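Local coordinates for peptidyl-prolyl cis-trans isomerase cyclophilin-type (Toxoplasma gondii, PDB 3BO7), which probably catalyses the cis-trans isomerisation of peptide bonds preceding proline and so speeds protein folding, and is seen here bound to the immunosuppressant cyclosporin A, at residues M107-G111 against K112-L116; A27-A30 against C31-F34; E127-N130 against N131-I135; G59-A62 against E63-Q66. One frame throughout, in Å; residues are numbered along the deposited sequence.

Interaction 1 (M107-G111 against K112-L116); sequences MANDG and KHSNL. With SO4 (sulfate ion), chain J; SO4 (sulfate ion), chain K.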
loop_
_atom_site.group_PDB
_atom_site.type_symbol
_atom_site.label_atom_id
_atom_site.label_comp_id
_atom_site.label_asym_id
_atom_site.label_seq_id
_atom_site.Cartn_x
_atom_site.Cartn_y
_atom_site.Cartn_z
ATOM N N MET A 107 -2.578 5.417 1.741
ATOM C CA MET A 107 -3.839 4.870 1.207
ATOM C C MET A 107 -4.315 5.565 -0.069
ATOM O O MET A 107 -4.407 6.785 -0.126
ATOM C CB MET A 107 -4.965 4.949 2.253
ATOM C CG MET A 107 -4.885 3.957 3.413
ATOM S SD MET A 107 -4.829 2.207 2.927
ATOM C CE MET A 107 -6.433 1.962 2.152
ATOM N N ALA A 108 -4.615 4.776 -1.092
ATOM C CA ALA A 108 -5.366 5.261 -2.239
ATOM C C ALA A 108 -6.854 5.400 -1.850
ATOM O O ALA A 108 -7.351 4.679 -0.972
ATOM C CB ALA A 108 -5.196 4.315 -3.407
ATOM N N ASN A 109 -7.566 6.316 -2.507
ATOM C CA ASN A 109 -9.006 6.479 -2.279
ATOM C C ASN A 109 -9.714 7.149 -3.454
ATOM O O ASN A 109 -9.130 7.301 -4.524
ATOM C CB ASN A 109 -9.255 7.261 -0.988
ATOM C CG ASN A 109 -8.546 8.598 -0.973
ATOM O OD1 ASN A 109 -8.786 9.456 -1.832
ATOM N ND2 ASN A 109 -7.667 8.788 0.010
ATOM N N ASP A 110 -10.979 7.524 -3.246
ATOM C CA ASP A 110 -11.768 8.267 -4.229
ATOM C C ASP A 110 -12.461 9.450 -3.545
ATOM O O ASP A 110 -13.638 9.740 -3.820
ATOM C CB ASP A 110 -12.821 7.362 -4.880
ATOM C CG ASP A 110 -12.240 6.446 -5.929
ATOM O OD1 ASP A 110 -11.225 6.816 -6.542
ATOM O OD2 ASP A 110 -12.804 5.354 -6.161
ATOM N N GLY A 111 -11.728 10.127 -2.667
ATOM C CA GLY A 111 -12.278 11.205 -1.843
ATOM C C GLY A 111 -12.281 10.864 -0.357
ATOM O O GLY A 111 -11.792 9.807 0.047
ATOM N N LYS A 112 -12.834 11.766 0.451
ATOM C CA LYS A 112 -12.934 11.606 1.906
ATOM C C LYS A 112 -13.434 10.244 2.326
ATOM O O LYS A 112 -14.412 9.737 1.768
ATOM C CB LYS A 112 -13.933 12.606 2.486
ATOM C CG LYS A 112 -13.562 14.060 2.395
ATOM C CD LYS A 112 -14.621 14.910 3.100
ATOM C CE LYS A 112 -16.070 14.513 2.733
ATOM N NZ LYS A 112 -17.073 15.438 3.360
ATOM N N HIS A 113 -12.774 9.676 3.329
ATOM C CA HIS A 113 -13.237 8.474 4.034
ATOM C C HIS A 113 -13.734 7.342 3.127
ATOM O O HIS A 113 -14.830 6.829 3.310
ATOM C CB HIS A 113 -14.295 8.848 5.079
ATOM C CG HIS A 113 -13.979 10.106 5.834
ATOM N ND1 HIS A 113 -12.809 10.277 6.543
ATOM C CD2 HIS A 113 -14.682 11.253 5.990
ATOM C CE1 HIS A 113 -12.804 11.472 7.105
ATOM N NE2 HIS A 113 -13.928 12.086 6.783
ATOM N N SER A 114 -12.909 6.967 2.154
ATOM C CA SER A 114 -13.224 5.887 1.218
ATOM C C SER A 114 -12.091 4.867 1.171
ATOM O O SER A 114 -11.781 4.313 0.115
ATOM C CB SER A 114 -13.488 6.443 -0.182
ATOM O OG SER A 114 -12.421 7.270 -0.601
ATOM N N ASN A 115 -11.488 4.619 2.330
ATOM C CA ASN A 115 -10.362 3.701 2.455
ATOM C C ASN A 115 -10.821 2.250 2.522
ATOM O O ASN A 115 -11.667 1.887 3.341
ATOM C CB ASN A 115 -9.538 4.031 3.703
ATOM C CG ASN A 115 -8.936 5.409 3.661
ATOM O OD1 ASN A 115 -8.033 5.678 2.872
ATOM N ND2 ASN A 115 -9.415 6.293 4.533
ATOM N N LEU A 116 -10.258 1.426 1.653
ATOM C CA LEU A 116 -10.544 0.008 1.647
ATOM C C LEU A 116 -9.253 -0.795 1.766
ATOM O O LEU A 116 -8.830 -1.117 2.881
ATOM C CB LEU A 116 -11.372 -0.378 0.408
ATOM C CG LEU A 116 -12.843 0.078 0.413
ATOM C CD1 LEU A 116 -13.549 -0.333 -0.874
ATOM C CD2 LEU A 116 -13.601 -0.458 1.624
HETATM S S SO4 J . -15.800 18.587 1.953
HETATM O O1 SO4 J . -16.595 18.480 3.179
HETATM O O2 SO4 J . -14.388 18.661 2.315
HETATM O O3 SO4 J . -16.038 17.422 1.108
HETATM O O4 SO4 J . -16.175 19.785 1.209
HETATM S S SO4 K . -20.415 17.063 2.035
HETATM O O1 SO4 K . -20.599 18.466 1.658
HETATM O O2 SO4 K . -20.000 16.969 3.434
HETATM O O3 SO4 K . -21.660 16.324 1.855
HETATM O O4 SO4 K . -19.385 16.459 1.193
HETATM O O HOH W 1 -9.543 2.794 -1.011
HETATM O O HOH W 2 -6.792 8.097 2.770
HETATM O O HOH W 3 -10.328 8.275 1.866
#

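Interaction 2 (A27-A30 against C31-F34); sequences APRA and CDSF. With SO4 (sulfate ion), chain I; EDO (1,2-ethanediol), chain N.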
loop_
_atom_site.group_PDB
_atom_site.type_symbol
_atom_site.label_atom_id
_atom_site.label_comp_id
_atom_site.label_asym_id
_atom_site.label_seq_id
_atom_site.Cartn_x
_atom_site.Cartn_y
_atom_site.Cartn_z
ATOM N N ALA A 27 -1.892 6.090 12.796
ATOM C CA ALA A 27 -2.950 5.674 11.875
ATOM C C ALA A 27 -3.465 4.261 12.203
ATOM O O ALA A 27 -3.403 3.370 11.355
ATOM C CB ALA A 27 -2.475 5.778 10.408
ATOM N N PRO A 28 -3.989 4.068 13.435
ATOM C CA PRO A 28 -4.428 2.759 13.939
ATOM C C PRO A 28 -5.441 2.020 13.067
ATOM O O PRO A 28 -5.301 0.815 12.867
ATOM C CB PRO A 28 -5.051 3.093 15.308
ATOM C CG PRO A 28 -5.242 4.586 15.313
ATOM C CD PRO A 28 -4.180 5.125 14.451
ATOM N N ARG A 29 -6.447 2.723 12.551
ATOM C CA ARG A 29 -7.518 2.065 11.782
ATOM C C ARG A 29 -7.017 1.499 10.457
ATOM O O ARG A 29 -7.391 0.388 10.064
ATOM C CB ARG A 29 -8.683 3.026 11.551
ATOM C CG ARG A 29 -9.362 3.479 12.830
ATOM C CD ARG A 29 -10.740 2.855 12.971
ATOM N NE ARG A 29 -10.738 1.582 13.676
ATOM C CZ ARG A 29 -11.719 0.683 13.605
ATOM N NH1 ARG A 29 -12.782 0.902 12.836
ATOM N NH2 ARG A 29 -11.619 -0.453 14.292
ATOM N N ALA A 30 -6.159 2.261 9.782
ATOM C CA ALA A 30 -5.584 1.833 8.513
ATOM C C ALA A 30 -4.619 0.660 8.694
ATOM O O ALA A 30 -4.576 -0.248 7.866
ATOM C CB ALA A 30 -4.904 3.012 7.801
ATOM N N CYS A 31 -3.854 0.681 9.784
ATOM C CA CYS A 31 -2.913 -0.396 10.097
ATOM C C CYS A 31 -3.664 -1.657 10.483
ATOM O O CYS A 31 -3.363 -2.747 9.987
ATOM C CB CYS A 31 -1.976 0.027 11.213
ATOM S SG CYS A 31 -0.882 1.339 10.717
ATOM N N ASP A 32 -4.662 -1.491 11.345
ATOM C CA ASP A 32 -5.526 -2.593 11.762
ATOM C C ASP A 32 -6.214 -3.274 10.580
ATOM O O ASP A 32 -6.128 -4.494 10.421
ATOM C CB ASP A 32 -6.565 -2.094 12.758
ATOM C CG ASP A 32 -7.154 -3.203 13.581
ATOM O OD1 ASP A 32 -6.732 -4.371 13.406
ATOM O OD2 ASP A 32 -8.038 -2.904 14.415
ATOM N N SER A 33 -6.879 -2.480 9.745
ATOM C CA SER A 33 -7.518 -2.991 8.533
ATOM C C SER A 33 -6.546 -3.813 7.701
ATOM O O SER A 33 -6.874 -4.928 7.272
ATOM C CB SER A 33 -8.074 -1.839 7.690
ATOM O OG SER A 33 -8.623 -2.324 6.478
ATOM N N PHE A 34 -5.355 -3.252 7.479
ATOM C CA PHE A 34 -4.354 -3.848 6.602
ATOM C C PHE A 34 -3.915 -5.210 7.144
ATOM O O PHE A 34 -3.823 -6.188 6.391
ATOM C CB PHE A 34 -3.157 -2.899 6.462
ATOM C CG PHE A 34 -2.193 -3.277 5.362
ATOM C CD1 PHE A 34 -2.393 -2.829 4.059
ATOM C CD2 PHE A 34 -1.084 -4.078 5.628
ATOM C CE1 PHE A 34 -1.501 -3.170 3.031
ATOM C CE2 PHE A 34 -0.191 -4.429 4.600
ATOM C CZ PHE A 34 -0.406 -3.971 3.303
HETATM S S SO4 I . -13.709 4.148 11.085
HETATM O O1 SO4 I . -12.269 4.312 10.980
HETATM O O2 SO4 I . -14.041 2.729 11.165
HETATM O O3 SO4 I . -14.225 4.820 12.282
HETATM O O4 SO4 I . -14.327 4.758 9.910
HETATM C C1 EDO N . -13.714 -3.379 14.951
HETATM O O1 EDO N . -14.392 -2.460 14.086
HETATM C C2 EDO N . -14.531 -4.664 15.036
HETATM O O2 EDO N . -13.701 -5.771 15.418
HETATM O O HOH W 4 -8.466 -0.145 15.321
#

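Interaction 3 (E127-N130 against N131-I135); sequences EHLN and NKHTI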
loop_
_atom_site.group_PDB
_atom_site.type_symbol
_atom_site.label_atom_id
_atom_site.label_comp_id
_atom_site.label_asym_id
_atom_site.label_seq_id
_atom_site.Cartn_x
_atom_site.Cartn_y
_atom_site.Cartn_z
ATOM N N GLU A 127 3.755 15.921 -1.686
ATOM C CA GLU A 127 3.093 16.475 -0.511
ATOM C C GLU A 127 1.771 17.210 -0.792
ATOM O O GLU A 127 1.083 17.640 0.137
ATOM C CB GLU A 127 4.069 17.342 0.299
ATOM C CG GLU A 127 5.118 16.529 1.029
ATOM C CD GLU A 127 5.910 17.348 2.037
ATOM O OE1 GLU A 127 7.067 17.704 1.733
ATOM O OE2 GLU A 127 5.385 17.655 3.125
ATOM N N HIS A 128 1.418 17.353 -2.069
ATOM C CA HIS A 128 0.066 17.800 -2.437
ATOM C C HIS A 128 -0.976 16.754 -2.001
ATOM O O HIS A 128 -2.179 17.041 -1.973
ATOM C CB HIS A 128 -0.033 18.104 -3.943
ATOM C CG HIS A 128 0.297 16.935 -4.824
ATOM N ND1 HIS A 128 1.593 16.580 -5.138
ATOM C CD2 HIS A 128 -0.502 16.034 -5.448
ATOM C CE1 HIS A 128 1.578 15.513 -5.921
ATOM N NE2 HIS A 128 0.319 15.158 -6.120
ATOM N N LEU A 129 -0.503 15.553 -1.647
ATOM C CA LEU A 129 -1.367 14.471 -1.157
ATOM C C LEU A 129 -1.580 14.494 0.362
ATOM O O LEU A 129 -2.456 13.791 0.876
ATOM C CB LEU A 129 -0.878 13.088 -1.635
ATOM C CG LEU A 129 -0.678 12.931 -3.150
ATOM C CD1 LEU A 129 -0.210 11.530 -3.526
ATOM C CD2 LEU A 129 -1.944 13.291 -3.915
ATOM N N ASN A 130 -0.801 15.315 1.072
ATOM C CA ASN A 130 -0.968 15.477 2.509
ATOM C C ASN A 130 -2.412 15.853 2.855
ATOM O O ASN A 130 -3.025 16.682 2.182
ATOM C CB ASN A 130 -0.009 16.528 3.072
ATOM C CG ASN A 130 1.459 16.145 2.924
ATOM O OD1 ASN A 130 1.803 15.004 2.604
ATOM N ND2 ASN A 130 2.337 17.115 3.160
ATOM N N ASN A 131 -2.941 15.242 3.912
ATOM C CA ASN A 131 -4.323 15.479 4.356
ATOM C C ASN A 131 -5.382 15.114 3.300
ATOM O O ASN A 131 -6.512 15.595 3.353
ATOM C CB ASN A 131 -4.508 16.924 4.862
ATOM C CG ASN A 131 -3.496 17.299 5.921
ATOM O OD1 ASN A 131 -3.426 16.659 6.965
ATOM N ND2 ASN A 131 -2.696 18.338 5.655
ATOM N N LYS A 132 -4.995 14.286 2.333
ATOM C CA LYS A 132 -5.934 13.698 1.386
ATOM C C LYS A 132 -5.845 12.177 1.437
ATOM O O LYS A 132 -6.806 11.483 1.097
ATOM C CB LYS A 132 -5.659 14.188 -0.034
ATOM C CG LYS A 132 -5.980 15.665 -0.278
ATOM C CD LYS A 132 -7.409 15.873 -0.736
ATOM C CE LYS A 132 -7.528 17.183 -1.494
ATOM N NZ LYS A 132 -8.916 17.730 -1.473
ATOM N N HIS A 133 -4.681 11.675 1.856
ATOM C CA HIS A 133 -4.402 10.247 1.912
ATOM C C HIS A 133 -3.809 9.834 3.270
ATOM O O HIS A 133 -2.868 10.467 3.764
ATOM C CB HIS A 133 -3.479 9.858 0.750
ATOM C CG HIS A 133 -4.082 10.115 -0.596
ATOM N ND1 HIS A 133 -4.837 9.175 -1.269
ATOM C CD2 HIS A 133 -4.082 11.222 -1.375
ATOM C CE1 HIS A 133 -5.263 9.689 -2.408
ATOM N NE2 HIS A 133 -4.822 10.931 -2.495
ATOM N N THR A 134 -4.381 8.795 3.875
ATOM C CA THR A 134 -3.869 8.242 5.116
ATOM C C THR A 134 -2.511 7.601 4.871
ATOM O O THR A 134 -2.418 6.584 4.177
ATOM C CB THR A 134 -4.807 7.162 5.713
ATOM O OG1 THR A 134 -6.084 7.734 6.027
ATOM C CG2 THR A 134 -4.198 6.567 6.983
ATOM N N ILE A 135 -1.469 8.226 5.416
ATOM C CA ILE A 135 -0.145 7.641 5.479
ATOM C C ILE A 135 -0.181 6.720 6.675
ATOM O O ILE A 135 -0.518 7.153 7.785
ATOM C CB ILE A 135 0.952 8.717 5.698
ATOM C CG1 ILE A 135 1.148 9.532 4.417
ATOM C CG2 ILE A 135 2.276 8.070 6.159
ATOM C CD1 ILE A 135 1.747 10.897 4.636
#

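Interaction 4 (G59-A62 against E63-Q66); sequences GGRA and ELRQ. With SO4 (sulfate ion), chain L.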
loop_
_atom_site.group_PDB
_atom_site.type_symbol
_atom_site.label_atom_id
_atom_site.label_comp_id
_atom_site.label_asym_id
_atom_site.label_seq_id
_atom_site.Cartn_x
_atom_site.Cartn_y
_atom_site.Cartn_z
ATOM N N GLY A 59 -0.845 -0.498 -5.463
ATOM C CA GLY A 59 -1.298 -1.898 -5.378
ATOM C C GLY A 59 -2.525 -2.101 -4.501
ATOM O O GLY A 59 -3.211 -1.146 -4.157
ATOM N N GLY A 60 -2.818 -3.353 -4.168
ATOM C CA GLY A 60 -3.881 -3.693 -3.217
ATOM C C GLY A 60 -5.292 -3.851 -3.755
ATOM O O GLY A 60 -6.242 -3.963 -2.977
ATOM N N ARG A 61 -5.441 -3.849 -5.078
ATOM C CA ARG A 61 -6.760 -3.955 -5.692
ATOM C C ARG A 61 -7.221 -5.411 -5.842
ATOM O O ARG A 61 -6.674 -6.166 -6.647
ATOM C CB ARG A 61 -6.798 -3.226 -7.040
ATOM C CG ARG A 61 -8.193 -3.173 -7.642
ATOM C CD ARG A 61 -8.393 -2.041 -8.641
ATOM N NE ARG A 61 -9.754 -2.093 -9.177
ATOM C CZ ARG A 61 -10.801 -1.467 -8.640
ATOM N NH1 ARG A 61 -10.651 -0.708 -7.557
ATOM N NH2 ARG A 61 -12.001 -1.593 -9.194
ATOM N N ALA A 62 -8.224 -5.796 -5.054
ATOM C CA ALA A 62 -8.789 -7.147 -5.100
ATOM C C ALA A 62 -9.273 -7.548 -6.503
ATOM O O ALA A 62 -9.055 -8.682 -6.944
ATOM C CB ALA A 62 -9.918 -7.277 -4.095
ATOM N N GLU A 63 -9.900 -6.600 -7.200
ATOM C CA GLU A 63 -10.438 -6.815 -8.543
ATOM C C GLU A 63 -9.390 -7.221 -9.585
ATOM O O GLU A 63 -9.742 -7.798 -10.618
ATOM C CB GLU A 63 -11.186 -5.569 -9.024
ATOM C CG GLU A 63 -12.485 -5.260 -8.261
ATOM C CD GLU A 63 -12.274 -4.494 -6.958
ATOM O OE1 GLU A 63 -11.114 -4.248 -6.549
ATOM O OE2 GLU A 63 -13.284 -4.127 -6.332
ATOM N N LEU A 64 -8.118 -6.924 -9.312
ATOM C CA LEU A 64 -7.030 -7.219 -10.242
ATOM C C LEU A 64 -6.135 -8.375 -9.788
ATOM O O LEU A 64 -5.094 -8.643 -10.398
ATOM C CB LEU A 64 -6.186 -5.967 -10.492
ATOM C CG LEU A 64 -6.852 -4.784 -11.205
ATOM C CD1 LEU A 64 -5.899 -3.619 -11.231
ATOM C CD2 LEU A 64 -7.301 -5.132 -12.625
ATOM N N ARG A 65 -6.542 -9.056 -8.720
ATOM C CA ARG A 65 -5.822 -10.228 -8.224
ATOM C C ARG A 65 -5.717 -11.323 -9.289
ATOM O O ARG A 65 -6.729 -11.743 -9.870
ATOM C CB ARG A 65 -6.516 -10.781 -6.984
ATOM C CG ARG A 65 -5.671 -11.736 -6.163
ATOM C CD ARG A 65 -6.505 -12.435 -5.100
ATOM N NE ARG A 65 -6.826 -11.567 -3.968
ATOM C CZ ARG A 65 -8.042 -11.108 -3.684
ATOM N NH1 ARG A 65 -9.083 -11.417 -4.450
ATOM N NH2 ARG A 65 -8.225 -10.339 -2.623
ATOM N N GLN A 66 -4.487 -11.771 -9.537
ATOM C CA GLN A 66 -4.211 -12.805 -10.531
ATOM C C GLN A 66 -4.050 -14.128 -9.821
ATOM O O GLN A 66 -2.925 -14.617 -9.618
ATOM C CB GLN A 66 -2.962 -12.454 -11.334
ATOM C CG GLN A 66 -3.162 -11.299 -12.319
ATOM C CD GLN A 66 -1.895 -10.969 -13.094
ATOM O OE1 GLN A 66 -0.899 -11.703 -13.031
ATOM N NE2 GLN A 66 -1.922 -9.857 -13.828
HETATM S S SO4 L . -11.348 -3.406 -12.488
HETATM O O1 SO4 L . -10.203 -3.201 -11.602
HETATM O O2 SO4 L . -10.896 -4.017 -13.736
HETATM O O3 SO4 L . -12.355 -4.268 -11.874
HETATM O O4 SO4 L . -11.946 -2.105 -12.765
#

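Interaction 1 (M107-G111 against K112-L116)
Ser-114 OG sits between its own backbone N and carbonyl carbon (chi1 53°), a torsion that turns the hydroxyl back into the loop, to within bonding distance of both Asp-110 and Gly-111. It accepts the backbone N-H of Asp-110, with 3.0 Å from Asp-110 N to Ser-114 OG and a nearly straight 166° at the hydrogen. In turn it donates to Gly-111 O, from which Ser-114 OG is 2.7 Å away, coming from above the carbonyl plane. One hydroxyl thus bridges the N-H of Asp-110 and the carbonyl of Gly-111 across the turn. Asn-109 forms an Asx turn next to it: its OD1 takes the N-H of Gly-111, at 3.1 Å from Gly-111 N, while its ND2 is bonded to Lys-132 O outside the loop. Gly-111 takes a positive phi of 114°, a conformation that glycine adopts readily. The whole turn belongs to the loop joining strands 104-107 and 119-122 of the cyclophilin fold, and Ala-108, Asn-109 and Asp-110 pack against modified side chains of the bound cyclosporin A; Asp-110 OD1 hydrogen-bonds to the backbone of that peptide. At the base of the loop Met-107 and Asn-115 meet, with Asn-115 OD1 3.2 Å from Met-107 CB. The same oxygen accepts from a water that Asn-109 ND2 also reaches, while Asn-115 ND2 bonds to Asp-91 and Phe-89. A second water links the far ends, donating to Ala-108 O and Ser-114 O and accepting from Leu-116 N. Outward, Lys-112 NZ donates to a sulfate ion, with O1 of that sulfate 3.1 Å from Lys-112 NZ.

Interaction 2 (A27-A30 against C31-F34)
Arg-29 and Asp-32, one helical turn apart, are linked through a water. From its base the arginine runs past one oxygen of a sulfate ion, with Arg-29 CG 3.5 Å from sulfate O1; CB lies farther off, and CD rests against the same oxygen. The chain bends at the next two torsions (chi2 -109°, chi3 90°), which carries the guanidinium out from the helix, between the sulfate and the water. Arg-29 NE donates to that water, whose oxygen is 3.3 Å from Arg-29 NE, and the water donates in turn to Asp-32 OD2. NH1 bonds to the sulfate, with Arg-29 NH1 2.8 Å from sulfate O2, near the plane of the guanidinium. NH2 makes a weak bond to 1,2-ethanediol. Direct contact with the aspartate is absent: Arg-29 NH2 and Asp-32 OD2 are 4.3 Å apart and the oxygen lies well out of the guanidinium plane, which leaves only a charge attraction. All this decorates the first turns of helix 28-39, a helix that packs on strand 135-141 of the cyclophilin barrel through Ala-27, Ala-30 and Cys-31 against Phe-136. Ala-27 is its N-cap residue, and the carboxylate of Glu-92 accepts the N-H groups of Arg-29 and Ala-30 in the first turn. Successive i to i+4 bonds follow, among them Asp-32 N to Pro-28 O at 2.8 Å and Ser-33 N to Arg-29 O at 2.9 Å. Asp-32 also has a salt bridge to Arg-36, while Ser-33 OG accepts from Gly-82 N. Phe-34, with CG anti to its backbone N (chi1 -168°), turns inward to stack on Phe-43.

Interaction 3 (E127-N130 against N131-I135)
Leu-129 O receives two backbone N-H groups as the chain turns from the 3-10 segment 127-129 into the approach to strand 135-141. Lys-132 N lies 3.0 Å from Leu-129 O, closing a type II beta turn: Asn-130 and Asn-131 have phi values of -54° and 61°. His-133 N, at 3.2 Å from Leu-129 O, adds a weak second bond. This part of the chain borders the cyclophilin pocket, for His-128 NE2 hydrogen-bonds to the backbone of the bound cyclosporin A, and Leu-129 and His-133 each pack on a modified side chain of it. The preceding 3-10 turn is closed by Asn-130 N to Glu-127 O. Its two side chains repeat the link: Asn-130 ND2 is 3.1 Å from Glu-127 OE2, which lies in the amide plane and offers the lone pair turned away from its other oxygen. That bond fixes the rotation of the amide, whose OD1 accepts from His-99 ND1; Glu-127 OE1 reaches Gln-100. Between the segments the main side-chain meeting is aliphatic on aromatic. Leu-129 and His-133 cross at a slant, the leucine CB coming to 3.7 Å from His-133 CD2 and one methyl, Leu-129 CD2, to 3.9 Å from the same ring carbon. The ring is held by His-133 ND1, which bonds to Met-107 O, and it meets Phe-120 edge-to-face. Lys-132, by contrast, touches the turn only at its base and bends away at chi2, with its CB 3.4 Å from Leu-129 O.

Interaction 4 (G59-A62 against E63-Q66)
Arg-61 and Ala-62 each accept an i to i+3 backbone bond, Leu-64 N to Arg-61 O and Arg-65 N to Ala-62 O, both 3.1 Å long. This short 3-10 turn, in the loop that follows strand 56-59 of the cyclophilin barrel, draws the side chains of both segments together on the surface. Arg-61 leaves the backbone with CG anti to its N (chi1 -173°) and runs extended to NE, which brings its guanidinium face to face with the Glu-63 carboxylate. There the two flat groups stack rather than meet edge-on: their planes are 12° apart, and Glu-63 OE1 sits 3.5 Å above the guanidinium of Arg-61, over its centre. The salt bridge from Arg-61 NE to Glu-63 OE1 is accordingly long, 3.7 Å, and no N-H points at the oxygen; that oxygen instead accepts from Ser-79 OG. The N-H of NE is used in the guanidinium plane, where Arg-61 NE donates to O1 of a sulfate ion at 2.7 Å in a nearly straight bond of 166°. NH1 reaches Glu-118 in a further salt bridge. The sulfate also touches Leu-64, while Leu-64 CD1 lies 3.9 Å from Arg-61 CD. On another part of the turn Arg-65, bent at chi3, folds back across Ala-62, its guanidinium bonded to Ser-76 O and Tyr-42 O and placed on the Tyr-42 ring as a cation-pi contact. Ala-62 O lies over one guanidinium face, and Arg-65 NH2 comes to 3.8 Å from Ala-62 CB.

Along the chain the order is interaction 2, then 4, 1 and 3, all within one cyclophilin domain. Interactions 1 and 3 lie closest, their centres 11 Å apart. Met-107 N and Thr-134 O, 2.7 Å apart, probably bond where strands 104-107 and 135-141 lie side by side, and both loops reach the bound cyclosporin A, so together they shape part of its site. The helix of interaction 2 is joined to both: its alanines pack on Thr-134 of interaction 3, and Ser-33 touches Leu-116 of interaction 1. Interaction 4 stands apart, its centre 22 Å from that of interaction 3 and its nearest atoms about 6 Å from interaction 1.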